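Local atomic coordinates of PTS system glucose-specific EIIA component (Mycoplasma capricolum, PDB entry 2GPR), a protein that accepts a phosphoryl group from phospho-HPr on a histidine and passes it to the EIIB domain, so that glucose is phosphorylated as it enters the cell. Residues 16-21 with 38-43; 44-49 with 107-112; 53-58 with 93-98; 59-64 with 82-87; 73-78 with 126-131. One frame throughout, in Å; residues are numbered along the deposited sequence.

Contact 1. Residues 16-21 with 38-43; sequences GTIITL and FAINPK
Ile-18 overlaps two side chains of 38-43 at once. Its CG2 meets CD2 of the Phe-38 ring obliquely at 3.5 Å, and its CD1 touches CD1 of Ile-40 at the same 3.5 Å. CG1 sits beside the backbone N (chi1 -61°) and CG2 anti to it; the second torsion (chi2 -59°) then brings CD1 to Ile-40. On the other face of the sheet Ile-19 lays CG1 3.8 Å from CB of Ala-39 and extends CD1 toward the amide of Asn-41. Between the two faces, four backbone bonds join the antiparallel pairs Thr-17/Asn-41 and Ile-19/Ala-39. The straightest runs from Asn-41 N to Thr-17 O (3.0 Å, 172°). At the end of the pairing the Lys-43 chain passes over Gly-16, with CG 3.2 Å from Gly-16 CA, and its NZ forms a salt bridge with Glu-143, which also bonds Thr-17 OG1. Strand 16-19 lies at one end of the large antiparallel sheet, where Gly-16 and Ile-18 make further backbone bonds to Val-144 and Gly-142; strand 36-42 is flanked on its other side by strand 124-130, and strand 149-153 packs on Ile-18 and Phe-38.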
# COMPACT_ATOMS: atom_id res chain seq x y z
N GLY A 16 -11.61 4.05 -2.41
CA GLY A 16 -12.07 3.58 -1.09
C GLY A 16 -11.83 4.59 0.03
O GLY A 16 -11.66 5.78 -0.22
N THR A 17 -11.82 4.09 1.26
CA THR A 17 -11.63 4.93 2.41
C THR A 17 -10.31 4.68 3.09
O THR A 17 -10.01 3.56 3.48
CB THR A 17 -12.70 4.59 3.44
OG1 THR A 17 -13.90 4.34 2.79
CG2 THR A 17 -12.83 5.67 4.52
N ILE A 18 -9.57 5.73 3.35
CA ILE A 18 -8.40 5.57 4.14
C ILE A 18 -8.92 5.45 5.57
O ILE A 18 -9.83 6.18 5.96
CB ILE A 18 -7.43 6.72 3.97
CG1 ILE A 18 -6.98 6.79 2.49
CG2 ILE A 18 -6.21 6.56 4.90
CD1 ILE A 18 -6.31 5.50 1.99
N ILE A 19 -8.46 4.44 6.29
CA ILE A 19 -8.84 4.19 7.66
C ILE A 19 -7.51 4.08 8.37
O ILE A 19 -6.49 4.11 7.69
CB ILE A 19 -9.66 2.88 7.78
CG1 ILE A 19 -8.79 1.65 7.46
CG2 ILE A 19 -10.82 2.87 6.79
CD1 ILE A 19 -9.60 0.55 6.80
N THR A 20 -7.50 3.93 9.70
CA THR A 20 -6.26 3.83 10.48
C THR A 20 -5.84 2.41 10.66
O THR A 20 -6.62 1.49 10.35
CB THR A 20 -6.34 4.54 11.86
OG1 THR A 20 -7.41 4.03 12.64
CG2 THR A 20 -6.49 6.06 11.70
N LEU A 21 -4.61 2.23 11.14
CA LEU A 21 -4.08 0.91 11.36
C LEU A 21 -4.80 0.27 12.55
O LEU A 21 -4.91 -0.95 12.72
CB LEU A 21 -2.57 0.91 11.62
CG LEU A 21 -1.71 1.08 10.36
CD1 LEU A 21 -0.25 0.99 10.77
CD2 LEU A 21 -2.02 0.02 9.28
N PHE A 38 -1.05 3.69 7.19
CA PHE A 38 -2.50 3.58 7.31
C PHE A 38 -3.07 2.40 6.47
O PHE A 38 -2.37 1.47 6.13
CB PHE A 38 -3.14 4.86 6.91
CG PHE A 38 -2.56 5.26 5.59
CD1 PHE A 38 -1.34 5.92 5.52
CD2 PHE A 38 -3.20 4.93 4.40
CE1 PHE A 38 -0.76 6.28 4.31
CE2 PHE A 38 -2.64 5.28 3.17
CZ PHE A 38 -1.42 5.95 3.12
N ALA A 39 -4.35 2.41 6.17
CA ALA A 39 -4.94 1.33 5.42
C ALA A 39 -6.05 1.82 4.48
O ALA A 39 -6.38 2.99 4.37
CB ALA A 39 -5.44 0.20 6.33
N ILE A 40 -6.58 0.91 3.77
CA ILE A 40 -7.54 1.26 2.84
C ILE A 40 -8.55 0.17 2.70
O ILE A 40 -8.24 -1.02 2.71
CB ILE A 40 -6.93 1.77 1.50
CG1 ILE A 40 -7.96 2.62 0.70
CG2 ILE A 40 -6.36 0.67 0.59
CD1 ILE A 40 -7.36 3.36 -0.51
N ASN A 41 -9.81 0.65 2.67
CA ASN A 41 -10.99 -0.13 2.37
C ASN A 41 -11.20 -0.03 0.87
O ASN A 41 -11.78 0.98 0.36
CB ASN A 41 -12.21 0.36 3.12
CG ASN A 41 -12.80 -0.79 3.81
OD1 ASN A 41 -12.91 -1.87 3.21
ND2 ASN A 41 -12.91 -0.66 5.13
N PRO A 42 -10.64 -1.03 0.15
CA PRO A 42 -10.72 -1.06 -1.28
C PRO A 42 -12.16 -1.10 -1.79
O PRO A 42 -12.93 -1.99 -1.47
CB PRO A 42 -9.97 -2.32 -1.76
CG PRO A 42 -9.69 -3.15 -0.52
CD PRO A 42 -10.10 -2.31 0.68
N LYS A 43 -12.48 -0.10 -2.57
CA LYS A 43 -13.73 -0.01 -3.24
C LYS A 43 -13.56 -0.58 -4.60
O LYS A 43 -14.48 -1.22 -5.11
CB LYS A 43 -14.23 1.40 -3.40
CG LYS A 43 -14.70 2.03 -2.12
CD LYS A 43 -15.30 3.39 -2.42
CE LYS A 43 -15.51 4.25 -1.18
NZ LYS A 43 -16.71 3.87 -0.43

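Contact 2. Residues 44-49 with 107-112; sequences SNDFHA and LVTVDL
Phe-47, Leu-107 and Asn-45 give up the most surface here, where strands 46-48 and 106-110 run as antiparallel neighbours in a three-stranded sheet completed by 91-93. The Phe-47 ring reaches along strand 106-110 and onto the start of the helix that follows: Leu-112 CD1 lies at its edge, 4.2 Å from CE1, and Val-110 CG2 comes obliquely to CD1 at the same 4.2 Å, while Val-108 CG1 lies near Phe-47 CB. Phe-47 N donates to Val-108 O (3.1 Å, 176°), and its carbonyl takes Leu-107 N at 2.7 Å and, weakly, Val-108 N; two residues facing one make a classic beta bulge. Leu-107 has CG beside its own backbone N (chi1 -56°), and the branched end settles against the chain at 48-49, with CG 3.7 Å from Ala-49 N and CD2 4.1 Å from Ala-49 CB. At the other end Asn-45 rests CB 3.5 Å from Val-110 O and crosses Leu-112, its ND2 3.8 Å from Leu-112 CB. Asp-111 caps the helix through Ser-114 N, and Pro-42 packs on both Phe-47 and Leu-112. Apolar groups thus gather on the Phe-47 side of the pairing, whereas Asp-46 and Thr-109 lie side by side on the other, which implies a strand pair with one apolar face turned to the interior and one polar face.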
# COMPACT_ATOMS: atom_id res chain seq x y z
N SER A 44 -12.39 -0.29 -5.22
CA SER A 44 -12.03 -0.77 -6.57
C SER A 44 -11.15 -2.03 -6.56
O SER A 44 -10.77 -2.51 -5.52
CB SER A 44 -11.49 0.30 -7.51
OG SER A 44 -10.20 0.73 -7.10
N ASN A 45 -10.84 -2.58 -7.72
CA ASN A 45 -10.05 -3.78 -7.74
C ASN A 45 -8.60 -3.54 -8.02
O ASN A 45 -7.71 -4.23 -7.48
CB ASN A 45 -10.60 -4.75 -8.75
CG ASN A 45 -12.09 -4.74 -8.68
OD1 ASN A 45 -12.71 -3.93 -9.39
ND2 ASN A 45 -12.66 -5.44 -7.67
N ASP A 46 -8.39 -2.54 -8.86
CA ASP A 46 -7.06 -2.14 -9.24
C ASP A 46 -6.26 -1.45 -8.13
O ASP A 46 -6.70 -0.51 -7.48
CB ASP A 46 -7.06 -1.43 -10.59
CG ASP A 46 -7.99 -2.14 -11.59
OD1 ASP A 46 -7.96 -3.45 -11.49
OD2 ASP A 46 -8.67 -1.55 -12.42
N PHE A 47 -5.10 -1.99 -7.85
CA PHE A 47 -4.26 -1.41 -6.88
C PHE A 47 -3.11 -0.86 -7.66
O PHE A 47 -2.60 -1.55 -8.56
CB PHE A 47 -3.83 -2.41 -5.83
CG PHE A 47 -4.93 -2.77 -4.89
CD1 PHE A 47 -5.99 -3.56 -5.33
CD2 PHE A 47 -4.90 -2.34 -3.57
CE1 PHE A 47 -7.02 -3.88 -4.46
CE2 PHE A 47 -5.93 -2.64 -2.67
CZ PHE A 47 -7.02 -3.38 -3.15
N HIS A 48 -2.76 0.43 -7.39
CA HIS A 48 -1.74 1.12 -8.12
C HIS A 48 -0.62 1.47 -7.21
O HIS A 48 -0.79 1.51 -6.03
CB HIS A 48 -2.29 2.43 -8.74
CG HIS A 48 -3.23 2.23 -9.89
ND1 HIS A 48 -4.56 1.95 -9.69
CD2 HIS A 48 -3.00 2.18 -11.23
CE1 HIS A 48 -5.12 1.78 -10.90
NE2 HIS A 48 -4.21 1.92 -11.85
N ALA A 49 0.52 1.80 -7.76
CA ALA A 49 1.61 2.23 -6.96
C ALA A 49 1.34 3.61 -6.28
O ALA A 49 0.96 4.61 -6.90
CB ALA A 49 2.86 2.27 -7.84
N LEU A 107 -0.50 -2.17 -10.14
CA LEU A 107 0.35 -3.26 -9.71
C LEU A 107 -0.31 -4.57 -10.03
O LEU A 107 0.25 -5.46 -10.71
CB LEU A 107 0.72 -3.16 -8.24
CG LEU A 107 1.37 -1.83 -7.97
CD1 LEU A 107 1.56 -1.63 -6.48
CD2 LEU A 107 2.70 -1.73 -8.73
N VAL A 108 -1.55 -4.67 -9.59
CA VAL A 108 -2.28 -5.88 -9.78
C VAL A 108 -3.81 -5.65 -9.79
O VAL A 108 -4.33 -4.58 -9.44
CB VAL A 108 -1.88 -6.82 -8.66
CG1 VAL A 108 -2.30 -6.14 -7.39
CG2 VAL A 108 -2.50 -8.22 -8.76
N THR A 109 -4.51 -6.70 -10.20
CA THR A 109 -5.94 -6.67 -10.19
C THR A 109 -6.43 -7.81 -9.31
O THR A 109 -6.06 -8.97 -9.50
CB THR A 109 -6.56 -6.65 -11.60
OG1 THR A 109 -5.81 -5.76 -12.41
CG2 THR A 109 -8.05 -6.24 -11.54
N VAL A 110 -7.21 -7.45 -8.28
CA VAL A 110 -7.70 -8.45 -7.33
C VAL A 110 -9.17 -8.80 -7.42
O VAL A 110 -10.04 -7.95 -7.34
CB VAL A 110 -7.42 -8.06 -5.91
CG1 VAL A 110 -7.82 -9.20 -4.99
CG2 VAL A 110 -5.95 -7.76 -5.76
N ASP A 111 -9.46 -10.09 -7.46
CA ASP A 111 -10.85 -10.45 -7.42
C ASP A 111 -11.31 -10.27 -6.02
O ASP A 111 -11.49 -11.26 -5.31
CB ASP A 111 -11.10 -11.88 -7.85
CG ASP A 111 -12.54 -12.20 -8.06
OD1 ASP A 111 -13.38 -11.63 -7.24
OD2 ASP A 111 -12.90 -13.08 -8.80
N LEU A 112 -11.59 -9.01 -5.69
CA LEU A 112 -12.06 -8.63 -4.40
C LEU A 112 -13.22 -9.46 -3.91
O LEU A 112 -13.20 -9.91 -2.74
CB LEU A 112 -12.30 -7.12 -4.28
CG LEU A 112 -11.27 -6.44 -3.39
CD1 LEU A 112 -9.88 -6.89 -3.78
CD2 LEU A 112 -11.39 -4.91 -3.47

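Contact 3. Residues 53-58 with 93-98; sequences GKLVTA and SFVTQD
Leu-55 meets Val-95 and Asp-98 where strand 53-57 bends: Leu-55 is the centre of an inverse gamma turn, and Val-56 and Thr-57 both face Gly-66 in a classic beta bulge. The loop 93-98, on its way from strand 91-93 to strand 100-101, lies against this kink near the edge of the large antiparallel sheet. The apolar part is small. Leu-55 crosses Val-95 at about a right angle, with CD1 3.2 Å from Val-95 CB, a tight approach in this model, and both side chains also touch Phe-65 of strand 64-68. Farther out, CB of Ala-58 lies 3.9 Å from CB of Gln-97. The bent Lys-54 chain packs CD 3.4 Å from Asp-98 O. Its NZ stays 4.9 Å from Asp-98 OD1, not in contact, though the opposite charges may attract weakly. Of the hydrogen bonds, one runs from Asp-98 N to Leu-55 O and is modelled very short, so its length is doubtful. Gln-97 has CG anti to the backbone N (chi1 -166°) and an extended chain beyond it, and its NE2 reaches Val-56 O at 2.7 Å, standing above the plane of that carbonyl.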
# COMPACT_ATOMS: atom_id res chain seq x y z
N GLY A 53 9.32 4.07 -7.36
CA GLY A 53 10.50 3.41 -6.78
C GLY A 53 10.68 2.06 -7.40
O GLY A 53 10.15 1.82 -8.48
N LYS A 54 11.41 1.19 -6.71
CA LYS A 54 11.67 -0.16 -7.17
C LYS A 54 10.87 -1.19 -6.42
O LYS A 54 10.82 -1.21 -5.17
CB LYS A 54 13.11 -0.49 -6.96
CG LYS A 54 13.70 -1.18 -8.16
CD LYS A 54 14.73 -2.19 -7.76
CE LYS A 54 15.83 -1.61 -6.91
NZ LYS A 54 16.92 -2.58 -6.79
N LEU A 55 10.25 -2.08 -7.18
CA LEU A 55 9.49 -3.16 -6.57
C LEU A 55 10.53 -4.11 -5.98
O LEU A 55 10.92 -5.12 -6.58
CB LEU A 55 8.69 -3.91 -7.65
CG LEU A 55 7.22 -4.20 -7.36
CD1 LEU A 55 6.61 -4.99 -8.51
CD2 LEU A 55 7.06 -5.01 -6.11
N VAL A 56 11.06 -3.72 -4.84
CA VAL A 56 12.09 -4.49 -4.17
C VAL A 56 11.49 -5.71 -3.57
O VAL A 56 12.18 -6.68 -3.44
CB VAL A 56 12.79 -3.70 -3.08
CG1 VAL A 56 13.76 -4.61 -2.33
CG2 VAL A 56 13.52 -2.50 -3.71
N THR A 57 10.20 -5.63 -3.18
CA THR A 57 9.46 -6.75 -2.59
C THR A 57 8.31 -7.20 -3.43
O THR A 57 7.32 -6.52 -3.50
CB THR A 57 8.78 -6.41 -1.27
OG1 THR A 57 9.70 -6.16 -0.22
CG2 THR A 57 7.87 -7.58 -0.93
N ALA A 58 8.33 -8.38 -3.94
CA ALA A 58 7.15 -8.82 -4.62
C ALA A 58 7.02 -10.29 -4.34
O ALA A 58 7.82 -10.83 -3.65
CB ALA A 58 7.18 -8.47 -6.11
N SER A 93 -1.21 -10.04 -11.34
CA SER A 93 -0.24 -8.97 -11.21
C SER A 93 0.20 -8.46 -12.56
O SER A 93 -0.02 -9.14 -13.60
CB SER A 93 0.97 -9.34 -10.35
OG SER A 93 2.09 -9.60 -11.17
N PHE A 94 0.85 -7.27 -12.53
CA PHE A 94 1.34 -6.71 -13.77
C PHE A 94 2.78 -6.29 -13.66
O PHE A 94 3.32 -5.63 -14.59
CB PHE A 94 0.48 -5.54 -14.25
CG PHE A 94 -0.93 -5.95 -14.46
CD1 PHE A 94 -1.33 -6.53 -15.66
CD2 PHE A 94 -1.86 -5.80 -13.44
CE1 PHE A 94 -2.65 -6.91 -15.84
CE2 PHE A 94 -3.19 -6.19 -13.60
CZ PHE A 94 -3.58 -6.76 -14.81
N VAL A 95 3.37 -6.69 -12.53
CA VAL A 95 4.71 -6.30 -12.18
C VAL A 95 5.55 -7.49 -11.72
O VAL A 95 5.03 -8.56 -11.37
CB VAL A 95 4.58 -5.28 -11.03
CG1 VAL A 95 4.11 -3.92 -11.58
CG2 VAL A 95 3.54 -5.81 -10.05
N THR A 96 6.85 -7.28 -11.68
CA THR A 96 7.78 -8.30 -11.22
C THR A 96 8.75 -7.66 -10.29
O THR A 96 9.01 -6.47 -10.38
CB THR A 96 8.59 -8.95 -12.36
OG1 THR A 96 7.80 -9.11 -13.51
CG2 THR A 96 9.11 -10.28 -11.92
N GLN A 97 9.28 -8.43 -9.41
CA GLN A 97 10.23 -7.92 -8.50
C GLN A 97 11.40 -7.25 -9.21
O GLN A 97 11.72 -7.56 -10.35
CB GLN A 97 10.72 -9.01 -7.59
CG GLN A 97 11.45 -8.42 -6.41
CD GLN A 97 12.01 -9.53 -5.59
OE1 GLN A 97 12.26 -10.63 -6.12
NE2 GLN A 97 12.12 -9.29 -4.29
N ASP A 98 11.97 -6.28 -8.52
CA ASP A 98 13.07 -5.53 -9.01
C ASP A 98 12.66 -4.52 -10.04
O ASP A 98 13.51 -3.78 -10.51
CB ASP A 98 14.15 -6.40 -9.65
CG ASP A 98 14.72 -7.52 -8.83
OD1 ASP A 98 15.16 -7.10 -7.67
OD2 ASP A 98 15.06 -8.61 -9.27

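Contact 4. Residues 59-64 with 82-87; sequences FPTKHA and DTVSLD
His-63 and Val-84 lie side by side and point the same way, the valine covering one face of the imidazole. Val-84 CA sits over the ring centre, and CB makes a CH-pi contact, 4.1 Å from the centroid and 28° off the normal, with NE2 the nearest ring atom at 3.6 Å. Ala-64 CB backs the opposite face, offset toward the rim. Thr-83 comes near the ring plane instead: its OG1 stands at the edge, 3.5 Å from CD2 of His-63, while bonding to Ile-79 O. His-63 CG lies between its backbone N and carbonyl carbon (chi1 65°), placing the ring root next to Thr-83. This is probably the phosphotransfer site: by similarity, His-63 is important for phospho-donor activity and shares a zinc ion with His-78 and glycerol kinase, and Thr-83 also packs on His-78. The contact joins the loop that begins with a type I turn from Phe-59 to Lys-62 to the 3-10 segment 83-86. Thr-61 CG2 lies 3.7 Å from Asp-87 CA, just past that segment. At the segment's start Asp-82 O accepts both Ser-85 N and Ser-85 OG (2.6 Å for the hydroxyl), which reach it from opposite faces of the carbonyl plane.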
# COMPACT_ATOMS: atom_id res chain seq x y z
N PHE A 59 6.02 -10.96 -4.81
CA PHE A 59 5.92 -12.37 -4.48
C PHE A 59 5.05 -13.14 -5.47
O PHE A 59 4.13 -12.62 -6.10
CB PHE A 59 5.28 -12.59 -3.12
CG PHE A 59 5.86 -11.85 -1.94
CD1 PHE A 59 6.85 -12.45 -1.17
CD2 PHE A 59 5.31 -10.64 -1.50
CE1 PHE A 59 7.32 -11.84 -0.00
CE2 PHE A 59 5.78 -10.02 -0.34
CZ PHE A 59 6.78 -10.62 0.41
N PRO A 60 5.30 -14.41 -5.55
CA PRO A 60 4.55 -15.30 -6.44
C PRO A 60 3.07 -15.29 -6.10
O PRO A 60 2.20 -15.70 -6.87
CB PRO A 60 5.08 -16.71 -6.13
CG PRO A 60 6.10 -16.59 -5.00
CD PRO A 60 6.30 -15.11 -4.72
N THR A 61 2.83 -14.93 -4.88
CA THR A 61 1.50 -14.92 -4.37
C THR A 61 0.75 -13.62 -4.73
O THR A 61 -0.46 -13.52 -4.63
CB THR A 61 1.54 -15.26 -2.89
OG1 THR A 61 2.52 -14.43 -2.29
CG2 THR A 61 1.86 -16.76 -2.74
N LYS A 62 1.51 -12.61 -5.15
CA LYS A 62 1.01 -11.33 -5.65
C LYS A 62 0.12 -10.52 -4.71
O LYS A 62 -0.68 -9.70 -5.16
CB LYS A 62 0.27 -11.62 -6.95
CG LYS A 62 1.16 -12.37 -7.94
CD LYS A 62 0.43 -13.02 -9.10
CE LYS A 62 -0.04 -14.47 -8.82
NZ LYS A 62 -1.43 -14.76 -9.31
N HIS A 63 0.25 -10.75 -3.42
CA HIS A 63 -0.63 -10.13 -2.44
C HIS A 63 -0.02 -8.93 -1.74
O HIS A 63 -0.70 -8.26 -0.95
CB HIS A 63 -1.05 -11.17 -1.38
CG HIS A 63 0.18 -11.58 -0.60
ND1 HIS A 63 1.27 -12.20 -1.22
CD2 HIS A 63 0.51 -11.40 0.71
CE1 HIS A 63 2.21 -12.40 -0.28
NE2 HIS A 63 1.78 -11.95 0.90
N ALA A 64 1.29 -8.71 -1.96
CA ALA A 64 1.97 -7.63 -1.28
C ALA A 64 3.05 -6.99 -2.17
O ALA A 64 3.75 -7.68 -2.86
CB ALA A 64 2.49 -8.17 0.02
N ASP A 82 -4.10 -12.06 5.42
CA ASP A 82 -3.86 -13.51 5.17
C ASP A 82 -3.73 -13.95 3.74
O ASP A 82 -3.48 -15.12 3.49
CB ASP A 82 -4.66 -14.53 6.01
CG ASP A 82 -4.00 -14.88 7.31
OD1 ASP A 82 -2.95 -14.36 7.70
OD2 ASP A 82 -4.71 -15.74 8.02
N THR A 83 -3.91 -13.03 2.83
CA THR A 83 -3.80 -13.27 1.40
C THR A 83 -2.63 -14.19 0.91
O THR A 83 -2.73 -14.77 -0.18
CB THR A 83 -3.75 -11.91 0.72
OG1 THR A 83 -2.91 -11.05 1.49
CG2 THR A 83 -5.16 -11.35 0.71
N VAL A 84 -1.51 -14.31 1.70
CA VAL A 84 -0.41 -15.21 1.33
C VAL A 84 -0.94 -16.66 1.21
O VAL A 84 -0.51 -17.46 0.41
CB VAL A 84 0.76 -15.15 2.31
CG1 VAL A 84 0.41 -15.92 3.57
CG2 VAL A 84 2.01 -15.78 1.68
N SER A 85 -1.91 -16.95 2.04
CA SER A 85 -2.60 -18.20 2.10
C SER A 85 -3.23 -18.62 0.79
O SER A 85 -3.48 -19.80 0.58
CB SER A 85 -3.77 -17.99 2.97
OG SER A 85 -4.64 -17.08 2.30
N LEU A 86 -3.60 -17.65 -0.04
CA LEU A 86 -4.32 -17.91 -1.29
C LEU A 86 -3.45 -18.44 -2.39
O LEU A 86 -3.92 -18.82 -3.47
CB LEU A 86 -5.15 -16.68 -1.76
CG LEU A 86 -6.05 -16.18 -0.70
CD1 LEU A 86 -7.29 -15.66 -1.36
CD2 LEU A 86 -6.42 -17.34 0.16
N ASP A 87 -2.15 -18.42 -2.12
CA ASP A 87 -1.14 -18.84 -3.08
C ASP A 87 -1.29 -18.09 -4.45
O ASP A 87 -1.07 -18.59 -5.55
CB ASP A 87 -1.26 -20.35 -3.36
CG ASP A 87 -0.25 -21.05 -2.45
OD1 ASP A 87 0.99 -20.69 -2.48
OD2 ASP A 87 -0.64 -21.95 -1.62

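Contact 5. Residues 73-78 with 126-131; sequences VEILLH and IIFTNN
Strand 74-78, which ends in His-78, by similarity the phosphohistidine intermediate and unmodified in this model, pairs antiparallel with 126-131 in the middle of the large sheet, and Leu-76 and Ile-127 form its regular hydrogen-bonded pair. Leu-76 N donates to Ile-127 O at 2.6 Å (166°), and Ile-127 N returns a bond to Leu-76 O at 2.8 Å. Toward Glu-74 the register slips by one residue, a beta bulge where the partner chain turns a corner at Thr-129. There Glu-74 O takes Asn-130 N in its carbonyl plane, on a lone pair (3.1 Å), and Thr-129 N only weakly. On one face Leu-76 and Ile-127 run side by side, CD2 to CD1 at 3.8 Å. On the other, Ile-75 places CG1 over a face of the Phe-128 ring and CD1 3.8 Å from Ile-126 CG2. His-78 itself leads away from this pairing and meets Phe-29 edge to face. Ile-126 touches neighbours with both branches: CG1 beside its backbone N (chi1 -46°) leads to CD1, while CG2, anti to that N, lies by Ile-75. The tightest of these apolar contacts is Ile-126 CD1 against Leu-77 CD2, 3.3 Å.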
# COMPACT_ATOMS: atom_id res chain seq x y z
N VAL A 73 13.60 5.05 1.77
CA VAL A 73 12.38 4.72 2.51
C VAL A 73 11.53 3.64 1.78
O VAL A 73 11.24 3.68 0.58
CB VAL A 73 11.51 5.97 2.73
CG1 VAL A 73 12.28 7.24 2.44
CG2 VAL A 73 10.21 5.92 1.91
N GLU A 74 11.14 2.62 2.47
CA GLU A 74 10.34 1.61 1.82
C GLU A 74 8.94 1.62 2.32
O GLU A 74 8.71 1.58 3.52
CB GLU A 74 10.82 0.16 2.01
CG GLU A 74 11.79 -0.31 0.92
CD GLU A 74 12.75 -1.33 1.47
OE1 GLU A 74 13.70 -0.78 2.18
OE2 GLU A 74 12.60 -2.51 1.38
N ILE A 75 8.02 1.56 1.40
CA ILE A 75 6.68 1.48 1.79
C ILE A 75 6.06 0.18 1.29
O ILE A 75 6.23 -0.25 0.14
CB ILE A 75 6.01 2.71 1.28
CG1 ILE A 75 4.53 2.62 1.40
CG2 ILE A 75 6.36 2.94 -0.17
CD1 ILE A 75 3.87 3.10 0.12
N LEU A 76 5.35 -0.49 2.17
CA LEU A 76 4.67 -1.72 1.80
C LEU A 76 3.13 -1.58 1.62
O LEU A 76 2.40 -1.05 2.47
CB LEU A 76 5.07 -2.84 2.79
CG LEU A 76 4.40 -4.19 2.58
CD1 LEU A 76 5.31 -5.09 1.77
CD2 LEU A 76 4.22 -4.82 3.95
N LEU A 77 2.65 -2.06 0.47
CA LEU A 77 1.25 -2.19 0.11
C LEU A 77 0.93 -3.68 0.28
O LEU A 77 1.60 -4.53 -0.29
CB LEU A 77 1.01 -1.82 -1.39
CG LEU A 77 -0.42 -1.53 -1.86
CD1 LEU A 77 -0.68 -2.19 -3.20
CD2 LEU A 77 -1.55 -1.75 -0.84
N HIS A 78 -0.07 -3.99 1.08
CA HIS A 78 -0.41 -5.31 1.38
C HIS A 78 -1.88 -5.49 1.26
O HIS A 78 -2.60 -4.96 2.08
CB HIS A 78 0.02 -5.54 2.80
CG HIS A 78 -0.22 -6.93 3.27
ND1 HIS A 78 -1.51 -7.41 3.43
CD2 HIS A 78 0.67 -7.89 3.68
CE1 HIS A 78 -1.39 -8.62 3.93
NE2 HIS A 78 -0.11 -8.95 4.07
N ILE A 126 -0.94 0.05 4.23
CA ILE A 126 0.12 0.83 3.60
C ILE A 126 1.13 1.20 4.69
O ILE A 126 0.90 2.13 5.49
CB ILE A 126 -0.41 2.15 2.98
CG1 ILE A 126 -1.67 1.95 2.15
CG2 ILE A 126 0.67 2.82 2.14
CD1 ILE A 126 -1.49 0.91 1.06
N ILE A 127 2.23 0.49 4.78
CA ILE A 127 3.13 0.85 5.85
C ILE A 127 4.47 1.20 5.38
O ILE A 127 4.95 0.68 4.41
CB ILE A 127 3.27 -0.27 6.87
CG1 ILE A 127 3.38 -1.60 6.16
CG2 ILE A 127 2.10 -0.34 7.87
CD1 ILE A 127 4.25 -2.55 6.98
N PHE A 128 5.08 2.10 6.08
CA PHE A 128 6.43 2.45 5.77
C PHE A 128 7.30 1.54 6.60
O PHE A 128 7.33 1.62 7.89
CB PHE A 128 6.76 3.92 6.06
CG PHE A 128 5.80 4.86 5.41
CD1 PHE A 128 4.51 4.99 5.91
CD2 PHE A 128 6.16 5.58 4.27
CE1 PHE A 128 3.58 5.80 5.27
CE2 PHE A 128 5.27 6.47 3.67
CZ PHE A 128 3.96 6.55 4.15
N THR A 129 7.90 0.58 5.86
CA THR A 129 8.77 -0.38 6.45
C THR A 129 10.14 0.23 6.73
O THR A 129 10.95 -0.29 7.47
CB THR A 129 8.80 -1.68 5.63
OG1 THR A 129 8.09 -2.70 6.37
CG2 THR A 129 10.26 -2.10 5.30
N ASN A 130 10.36 1.40 6.17
CA ASN A 130 11.57 2.10 6.37
C ASN A 130 11.44 3.57 5.97
O ASN A 130 11.10 3.90 4.85
CB ASN A 130 12.71 1.36 5.69
CG ASN A 130 13.99 2.17 5.66
OD1 ASN A 130 14.86 1.96 4.79
ND2 ASN A 130 14.12 3.10 6.57
N ASN A 131 11.78 4.46 6.87
CA ASN A 131 11.68 5.89 6.59
C ASN A 131 12.89 6.76 6.85
O ASN A 131 13.60 7.15 5.94
CB ASN A 131 10.46 6.53 7.24
CG ASN A 131 10.37 6.26 8.73
OD1 ASN A 131 11.35 5.97 9.42
ND2 ASN A 131 9.16 6.28 9.22

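Contacts 1, 3 and 5 reach one large antiparallel sheet: contact 1 toward its 16-19 end, contact 5 in the middle and contact 3 near the other edge, with the centres of contacts 1 and 3 about 22 Å apart. Strands 36-42 and 124-130 are neighbours, so contacts 1 and 5 meet directly. Contact 2 belongs to a second, three-stranded sheet and packs against contact 5 through Leu-77. Along the chain, contact 1 closes first; contact 4 is nested within contact 3, and contact 3 within contact 2, while contact 5 crosses all three. Contacts 4 and 5 touch where His-63 meets His-78, so the presumed phosphotransfer site joins a loop pair to the central strands.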